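Local coordinates for protein enoyl-CoA hydratase carB homologue (PDB 5O34) that is a crotonase-fold relative of carboxymethylproline synthase CarB that probably takes part in building the carbapenem antibiotic thienamycin, at residues Cys48-Phe60 with Leu84-Gly97. Residues are numbered along the deposited sequence; the frame is centred on the assembly and turned at random.
Sequences CSRLGDGIALAEF and LDADEKVRCVVLYG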
ATOM      1  N   CYS A  48      13.973 -26.742 -15.436  1.00 76.74           N
ATOM      2  CA  CYS A  48      14.883 -25.910 -14.668  1.00 76.60           C
ATOM      3  C   CYS A  48      16.291 -26.116 -15.176  1.00 77.85           C
ATOM      4  O   CYS A  48      16.607 -27.183 -15.707  1.00 78.52           O
ATOM      5  CB  CYS A  48      14.781 -26.205 -13.178  1.00 78.09           C
ATOM      6  SG  CYS A  48      15.639 -24.999 -12.132  1.00 82.56           S
ATOM      7  N   SER A  49      17.142 -25.100 -15.010  1.00 73.33           N
ATOM      8  CA  SER A  49      18.513 -25.128 -15.504  1.00 72.69           C
ATOM      9  C   SER A  49      19.472 -24.316 -14.646  1.00 76.69           C
ATOM     10  O   SER A  49      19.192 -23.158 -14.368  1.00 76.16           O
ATOM     11  CB  SER A  49      18.560 -24.622 -16.948  1.00 74.77           C
ATOM     12  OG  SER A  49      17.949 -25.521 -17.860  1.00 79.58           O
ATOM     13  N   ARG A  50      20.612 -24.906 -14.246  1.00 75.01           N
ATOM     14  CA  ARG A  50      21.629 -24.175 -13.487  1.00 76.25           C
ATOM     15  C   ARG A  50      22.490 -23.387 -14.451  1.00 81.58           C
ATOM     16  O   ARG A  50      22.964 -23.937 -15.447  1.00 82.37           O
ATOM     17  CB  ARG A  50      22.542 -25.086 -12.630  1.00 76.48           C
ATOM     18  CG  ARG A  50      21.855 -25.997 -11.609  1.00 85.82           C
ATOM     19  CD  ARG A  50      20.932 -25.296 -10.616  1.00 90.85           C
ATOM     20  NE  ARG A  50      19.995 -26.251 -10.017  1.00 97.42           N
ATOM     21  CZ  ARG A  50      18.897 -26.712 -10.616  1.00108.34           C
ATOM     22  NH1 ARG A  50      18.580 -26.307 -11.842  1.00 93.14           N
ATOM     23  NH2 ARG A  50      18.115 -27.588 -10.000  1.00 93.46           N
ATOM     24  N   LEU A  51      22.683 -22.098 -14.155  1.00 78.90           N
ATOM     25  CA  LEU A  51      23.546 -21.218 -14.934  1.00 79.13           C
ATOM     26  C   LEU A  51      24.854 -21.005 -14.154  1.00 84.60           C
ATOM     27  O   LEU A  51      25.706 -20.212 -14.544  1.00 84.57           O
ATOM     28  CB  LEU A  51      22.834 -19.912 -15.342  1.00 79.10           C
ATOM     29  CG  LEU A  51      21.413 -20.044 -15.951  1.00 83.70           C
ATOM     30  CD1 LEU A  51      20.970 -18.753 -16.521  1.00 83.90           C
ATOM     31  CD2 LEU A  51      21.336 -21.076 -17.066  1.00 86.11           C
ATOM     32  N   GLY A  52      24.989 -21.771 -13.070  1.00 82.68           N
ATOM     33  CA  GLY A  52      26.183 -21.922 -12.247  1.00 83.04           C
ATOM     34  C   GLY A  52      26.799 -20.779 -11.466  1.00 86.30           C
ATOM     35  O   GLY A  52      27.958 -20.903 -11.049  1.00 86.86           O
ATOM     36  N   ASP A  53      26.066 -19.688 -11.226  1.00 80.34           N
ATOM     37  CA  ASP A  53      26.584 -18.609 -10.372  1.00 80.69           C
ATOM     38  C   ASP A  53      25.837 -18.709  -9.033  1.00 81.39           C
ATOM     39  O   ASP A  53      26.123 -17.977  -8.082  1.00 80.10           O
ATOM     40  CB  ASP A  53      26.339 -17.230 -11.016  1.00 84.12           C
ATOM     41  CG  ASP A  53      27.070 -17.000 -12.324  1.00 99.14           C
ATOM     42  OD1 ASP A  53      28.182 -16.416 -12.289  1.00100.95           O
ATOM     43  OD2 ASP A  53      26.515 -17.370 -13.389  1.00103.82           O
ATOM     44  N   GLY A  54      24.914 -19.666  -8.996  1.00 75.69           N
ATOM     45  CA  GLY A  54      23.948 -19.923  -7.940  1.00 73.40           C
ATOM     46  C   GLY A  54      22.563 -19.691  -8.519  1.00 72.23           C
ATOM     47  O   GLY A  54      21.568 -19.736  -7.799  1.00 71.54           O
ATOM     48  N   ILE A  55      22.500 -19.439  -9.844  1.00 66.32           N
ATOM     49  CA  ILE A  55      21.276 -19.130 -10.586  1.00 65.39           C
ATOM     50  C   ILE A  55      20.616 -20.366 -11.194  1.00 68.87           C
ATOM     51  O   ILE A  55      21.257 -21.112 -11.930  1.00 69.36           O
ATOM     52  CB  ILE A  55      21.521 -18.033 -11.667  1.00 68.03           C
ATOM     53  CG1 ILE A  55      22.244 -16.800 -11.079  1.00 68.19           C
ATOM     54  CG2 ILE A  55      20.219 -17.642 -12.406  1.00 68.58           C
ATOM     55  CD1 ILE A  55      22.982 -15.914 -12.124  1.00 73.39           C
ATOM     56  N   ALA A  56      19.316 -20.532 -10.930  1.00 63.88           N
ATOM     57  CA  ALA A  56      18.494 -21.586 -11.491  1.00 63.13           C
ATOM     58  C   ALA A  56      17.432 -20.897 -12.344  1.00 66.86           C
ATOM     59  O   ALA A  56      16.648 -20.102 -11.824  1.00 66.77           O
ATOM     60  CB  ALA A  56      17.840 -22.395 -10.380  1.00 63.75           C
ATOM     61  N   LEU A  57      17.457 -21.138 -13.658  1.00 63.41           N
ATOM     62  CA  LEU A  57      16.497 -20.569 -14.592  1.00 63.09           C
ATOM     63  C   LEU A  57      15.400 -21.588 -14.838  1.00 66.83           C
ATOM     64  O   LEU A  57      15.652 -22.638 -15.424  1.00 67.41           O
ATOM     65  CB  LEU A  57      17.183 -20.115 -15.909  1.00 63.20           C
ATOM     66  CG  LEU A  57      16.309 -19.785 -17.151  1.00 68.02           C
ATOM     67  CD1 LEU A  57      15.299 -18.682 -16.867  1.00 68.48           C
ATOM     68  CD2 LEU A  57      17.174 -19.347 -18.306  1.00 70.79           C
ATOM     69  N   ALA A  58      14.190 -21.284 -14.353  1.00 62.93           N
ATOM     70  CA  ALA A  58      13.001 -22.111 -14.518  1.00 62.80           C
ATOM     71  C   ALA A  58      12.224 -21.545 -15.704  1.00 67.78           C
ATOM     72  O   ALA A  58      12.042 -20.331 -15.799  1.00 67.39           O
ATOM     73  CB  ALA A  58      12.156 -22.078 -13.253  1.00 63.38           C
ATOM     74  N   GLU A  59      11.808 -22.421 -16.626  1.00 65.51           N
ATOM     75  CA  GLU A  59      11.139 -22.041 -17.867  1.00 65.47           C
ATOM     76  C   GLU A  59       9.803 -22.749 -18.025  1.00 70.00           C
ATOM     77  O   GLU A  59       9.655 -23.887 -17.585  1.00 70.46           O
ATOM     78  CB  GLU A  59      12.056 -22.422 -19.030  1.00 66.83           C
ATOM     79  CG  GLU A  59      12.048 -21.484 -20.223  1.00 79.29           C
ATOM     80  CD  GLU A  59      13.045 -21.875 -21.303  1.00 95.61           C
ATOM     81  OE1 GLU A  59      13.854 -22.805 -21.073  1.00 73.27           O
ATOM     82  OE2 GLU A  59      13.021 -21.238 -22.381  1.00 92.55           O
ATOM     83  N   PHE A  60       8.841 -22.089 -18.687  1.00 68.01           N
ATOM     84  CA  PHE A  60       7.525 -22.670 -18.949  1.00 68.73           C
ATOM     85  C   PHE A  60       7.543 -23.374 -20.302  1.00 73.29           C
ATOM     86  O   PHE A  60       7.581 -22.721 -21.349  1.00 74.06           O
ATOM     87  CB  PHE A  60       6.411 -21.612 -18.845  1.00 70.98           C
ATOM     88  CG  PHE A  60       6.238 -21.012 -17.463  1.00 73.11           C
ATOM     89  CD1 PHE A  60       5.775 -21.787 -16.402  1.00 75.80           C
ATOM     90  CD2 PHE A  60       6.493 -19.665 -17.233  1.00 75.70           C
ATOM     91  CE1 PHE A  60       5.600 -21.229 -15.132  1.00 76.60           C
ATOM     92  CE2 PHE A  60       6.306 -19.106 -15.963  1.00 78.02           C
ATOM     93  CZ  PHE A  60       5.857 -19.893 -14.922  1.00 75.61           C
ATOM     94  N   LEU A  84      14.238 -26.324  -5.235  1.00 61.47           N
ATOM     95  CA  LEU A  84      15.150 -25.178  -5.319  1.00 61.09           C
ATOM     96  C   LEU A  84      15.460 -24.555  -3.953  1.00 64.69           C
ATOM     97  O   LEU A  84      16.589 -24.121  -3.733  1.00 63.58           O
ATOM     98  CB  LEU A  84      14.643 -24.121  -6.319  1.00 61.15           C
ATOM     99  CG  LEU A  84      14.512 -24.561  -7.790  1.00 65.70           C
ATOM    100  CD1 LEU A  84      13.937 -23.453  -8.642  1.00 65.72           C
ATOM    101  CD2 LEU A  84      15.842 -25.037  -8.369  1.00 67.33           C
ATOM    102  N   ASP A  85      14.485 -24.546  -3.024  1.00 63.34           N
ATOM    103  CA  ASP A  85      14.715 -24.025  -1.671  1.00 64.43           C
ATOM    104  C   ASP A  85      15.625 -24.960  -0.861  1.00 70.75           C
ATOM    105  O   ASP A  85      16.355 -24.493   0.017  1.00 69.62           O
ATOM    106  CB  ASP A  85      13.394 -23.772  -0.923  1.00 66.25           C
ATOM    107  CG  ASP A  85      13.536 -22.870   0.295  1.00 76.54           C
ATOM    108  OD1 ASP A  85      12.842 -23.123   1.308  1.00 79.12           O
ATOM    109  OD2 ASP A  85      14.345 -21.912   0.238  1.00 79.26           O
ATOM    110  N   ALA A  86      15.587 -26.273  -1.179  1.00 69.88           N
ATOM    111  CA  ALA A  86      16.386 -27.308  -0.521  1.00 70.30           C
ATOM    112  C   ALA A  86      17.860 -27.295  -0.960  1.00 74.71           C
ATOM    113  O   ALA A  86      18.735 -27.466  -0.114  1.00 74.86           O
ATOM    114  CB  ALA A  86      15.769 -28.678  -0.759  1.00 70.98           C
ATOM    115  N   ASP A  87      18.131 -27.084  -2.267  1.00 71.34           N
ATOM    116  CA  ASP A  87      19.486 -27.059  -2.835  1.00 71.06           C
ATOM    117  C   ASP A  87      20.280 -25.818  -2.399  1.00 76.42           C
ATOM    118  O   ASP A  87      19.984 -24.710  -2.851  1.00 75.58           O
ATOM    119  CB  ASP A  87      19.425 -27.178  -4.374  1.00 72.61           C
ATOM    120  CG  ASP A  87      20.745 -27.434  -5.100  1.00 85.82           C
ATOM    121  OD1 ASP A  87      21.820 -27.189  -4.501  1.00 86.86           O
ATOM    122  OD2 ASP A  87      20.701 -27.844  -6.284  1.00 91.74           O
ATOM    123  N   GLU A  88      21.325 -26.016  -1.563  1.00 74.75           N
ATOM    124  CA  GLU A  88      22.151 -24.914  -1.062  1.00 75.56           C
ATOM    125  C   GLU A  88      23.092 -24.315  -2.136  1.00 78.39           C
ATOM    126  O   GLU A  88      23.620 -23.215  -1.938  1.00 78.93           O
ATOM    127  CB  GLU A  88      22.901 -25.297   0.233  1.00 77.64           C
ATOM    128  CG  GLU A  88      23.518 -24.133   1.022  1.00 94.42           C
ATOM    129  CD  GLU A  88      22.725 -22.859   1.319  1.00126.24           C
ATOM    130  OE1 GLU A  88      21.691 -22.593   0.662  1.00129.79           O
ATOM    131  OE2 GLU A  88      23.187 -22.090   2.193  1.00124.39           O
ATOM    132  N   LYS A  89      23.230 -24.977  -3.297  1.00 74.24           N
ATOM    133  CA  LYS A  89      24.031 -24.428  -4.396  1.00 73.88           C
ATOM    134  C   LYS A  89      23.259 -23.313  -5.154  1.00 75.75           C
ATOM    135  O   LYS A  89      23.871 -22.543  -5.893  1.00 74.95           O
ATOM    136  CB  LYS A  89      24.533 -25.536  -5.334  1.00 76.96           C
ATOM    137  CG  LYS A  89      25.596 -26.421  -4.688  1.00 93.37           C
ATOM    138  CD  LYS A  89      26.064 -27.528  -5.615  1.00102.85           C
ATOM    139  CE  LYS A  89      27.147 -28.362  -4.972  1.00114.57           C
ATOM    140  NZ  LYS A  89      27.521 -29.531  -5.810  1.00122.52           N
ATOM    141  N   VAL A  90      21.927 -23.209  -4.917  1.00 70.04           N
ATOM    142  CA  VAL A  90      21.023 -22.212  -5.502  1.00 68.68           C
ATOM    143  C   VAL A  90      20.876 -21.019  -4.539  1.00 69.88           C
ATOM    144  O   VAL A  90      20.582 -21.213  -3.353  1.00 69.75           O
ATOM    145  CB  VAL A  90      19.641 -22.843  -5.859  1.00 72.50           C
ATOM    146  CG1 VAL A  90      18.648 -21.794  -6.364  1.00 72.25           C
ATOM    147  CG2 VAL A  90      19.792 -23.968  -6.877  1.00 72.18           C
ATOM    148  N   ARG A  91      21.093 -19.797  -5.047  1.00 64.25           N
ATOM    149  CA  ARG A  91      20.963 -18.567  -4.262  1.00 63.25           C
ATOM    150  C   ARG A  91      19.908 -17.614  -4.834  1.00 64.85           C
ATOM    151  O   ARG A  91      19.364 -16.795  -4.091  1.00 64.75           O
ATOM    152  CB  ARG A  91      22.316 -17.881  -4.047  1.00 63.02           C
ATOM    153  CG  ARG A  91      23.081 -18.500  -2.875  1.00 69.31           C
ATOM    154  CD  ARG A  91      24.466 -17.902  -2.626  1.00 75.04           C
ATOM    155  NE  ARG A  91      25.313 -17.883  -3.821  1.00 83.00           N
ATOM    156  CZ  ARG A  91      25.911 -18.945  -4.355  1.00 98.83           C
ATOM    157  NH1 ARG A  91      25.744 -20.151  -3.822  1.00 90.56           N
ATOM    158  NH2 ARG A  91      26.664 -18.813  -5.437  1.00 87.61           N
ATOM    159  N   CYS A  92      19.577 -17.762  -6.133  1.00 59.66           N
ATOM    160  CA  CYS A  92      18.548 -16.976  -6.811  1.00 58.96           C
ATOM    161  C   CYS A  92      17.844 -17.797  -7.878  1.00 60.46           C
ATOM    162  O   CYS A  92      18.475 -18.625  -8.533  1.00 60.35           O
ATOM    163  CB  CYS A  92      19.113 -15.679  -7.386  1.00 59.64           C
ATOM    164  SG  CYS A  92      17.855 -14.410  -7.730  1.00 63.60           S
ATOM    165  N   VAL A  93      16.532 -17.551  -8.057  1.00 55.05           N
ATOM    166  CA  VAL A  93      15.664 -18.223  -9.037  1.00 53.79           C
ATOM    167  C   VAL A  93      15.146 -17.195 -10.056  1.00 59.41           C
ATOM    168  O   VAL A  93      14.752 -16.096  -9.666  1.00 59.74           O
ATOM    169  CB  VAL A  93      14.472 -18.938  -8.343  1.00 56.25           C
ATOM    170  CG1 VAL A  93      13.626 -19.716  -9.337  1.00 55.41           C
ATOM    171  CG2 VAL A  93      14.937 -19.836  -7.198  1.00 55.93           C
ATOM    172  N   VAL A  94      15.137 -17.560 -11.356  1.00 56.33           N
ATOM    173  CA  VAL A  94      14.613 -16.727 -12.430  1.00 55.68           C
ATOM    174  C   VAL A  94      13.509 -17.512 -13.139  1.00 61.09           C
ATOM    175  O   VAL A  94      13.784 -18.548 -13.743  1.00 60.44           O
ATOM    176  CB  VAL A  94      15.707 -16.220 -13.424  1.00 59.06           C
ATOM    177  CG1 VAL A  94      15.099 -15.384 -14.557  1.00 58.38           C
ATOM    178  CG2 VAL A  94      16.788 -15.426 -12.702  1.00 58.89           C
ATOM    179  N   LEU A  95      12.262 -17.027 -13.035  1.00 59.36           N
ATOM    180  CA  LEU A  95      11.088 -17.568 -13.711  1.00 60.16           C
ATOM    181  C   LEU A  95      10.972 -16.809 -15.019  1.00 66.13           C
ATOM    182  O   LEU A  95      10.936 -15.575 -15.020  1.00 65.71           O
ATOM    183  CB  LEU A  95       9.822 -17.371 -12.873  1.00 60.57           C
ATOM    184  CG  LEU A  95       9.264 -18.593 -12.161  1.00 65.99           C
ATOM    185  CD1 LEU A  95       8.037 -18.214 -11.351  1.00 65.82           C
ATOM    186  CD2 LEU A  95       8.922 -19.715 -13.151  1.00 69.63           C
ATOM    187  N   TYR A  96      10.962 -17.541 -16.133  1.00 64.96           N
ATOM    188  CA  TYR A  96      10.974 -16.954 -17.464  1.00 65.76           C
ATOM    189  C   TYR A  96       9.964 -17.622 -18.389  1.00 71.59           C
ATOM    190  O   TYR A  96       9.885 -18.853 -18.451  1.00 70.90           O
ATOM    191  CB  TYR A  96      12.417 -17.042 -17.987  1.00 67.71           C
ATOM    192  CG  TYR A  96      12.685 -16.515 -19.374  1.00 71.44           C
ATOM    193  CD1 TYR A  96      12.526 -15.165 -19.670  1.00 73.99           C
ATOM    194  CD2 TYR A  96      13.235 -17.335 -20.353  1.00 72.79           C
ATOM    195  CE1 TYR A  96      12.814 -14.666 -20.939  1.00 76.90           C
ATOM    196  CE2 TYR A  96      13.545 -16.846 -21.618  1.00 74.02           C
ATOM    197  CZ  TYR A  96      13.333 -15.509 -21.909  1.00 82.09           C
ATOM    198  OH  TYR A  96      13.621 -15.024 -23.161  1.00 82.97           O
ATOM    199  N   GLY A  97       9.168 -16.790 -19.055  1.00 70.85           N
ATOM    200  CA  GLY A  97       8.123 -17.229 -19.974  1.00 72.07           C
ATOM    201  C   GLY A  97       8.616 -17.702 -21.329  1.00 78.92           C
ATOM    202  O   GLY A  97       7.955 -18.524 -21.974  1.00 79.32           O
TER
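Gly54 O takes two backbone bonds from the segment 84-97. Arg91 N meets Gly54 O at 2.8 Å, in the carbonyl plane and on a lone pair. Cys92 N comes to Gly54 O at 3.3 Å from above that plane. From this forked start, strands 55-59 and 92-96 run parallel. Ala56 N gives to Cys92 O, and Ala56 O accepts from Val94 N. Ala58 N then bonds Val94 O at 2.8 Å, and Ala58 O takes Tyr96 N. A weak bond from Phe60 N to Tyr96 O ends the series. At the other end Arg91 passes one face of its guanidinium over Gly54 CA, while its NE bonds Ser241 O.

Two layers of side chains flank the strands. On one, Leu84 CD2 lies 3.9 Å from Ala56 CB and also touches Cys48 SG. The same methyl sits over one face of the Arg50 guanidinium. A bend at chi2 (-55°) folds Arg50 back to this place, where its NE also meets Val90 CG2. Asp87 OD2 is 4.1 Å from Arg50 NE, beyond a salt bridge. Asp87 OD1 instead accepts from Lys89 N in an Asx turn. Further along, Leu95 CD2 reaches Phe60 CZ at 3.5 Å. On the other layer, Leu57 CD1 touches Tyr96 CB at 3.5 Å and Val94 CG1. Ile55 and Val94 lie side by side through their CG2 methyls.

The pair belongs to the mixed sheet of the crotonase fold. Helix 71-86 makes the crossover between the two parallel strands, a beta-alpha-beta unit, and covers the Ala56, Ala58 and Phe60 side. Helix 229-242 packs on Ile55, Cys92 and Val94. Strand 47-50 borders 55-59 in antiparallel fashion, and strand 142-146 continues the sheet beyond 92-96.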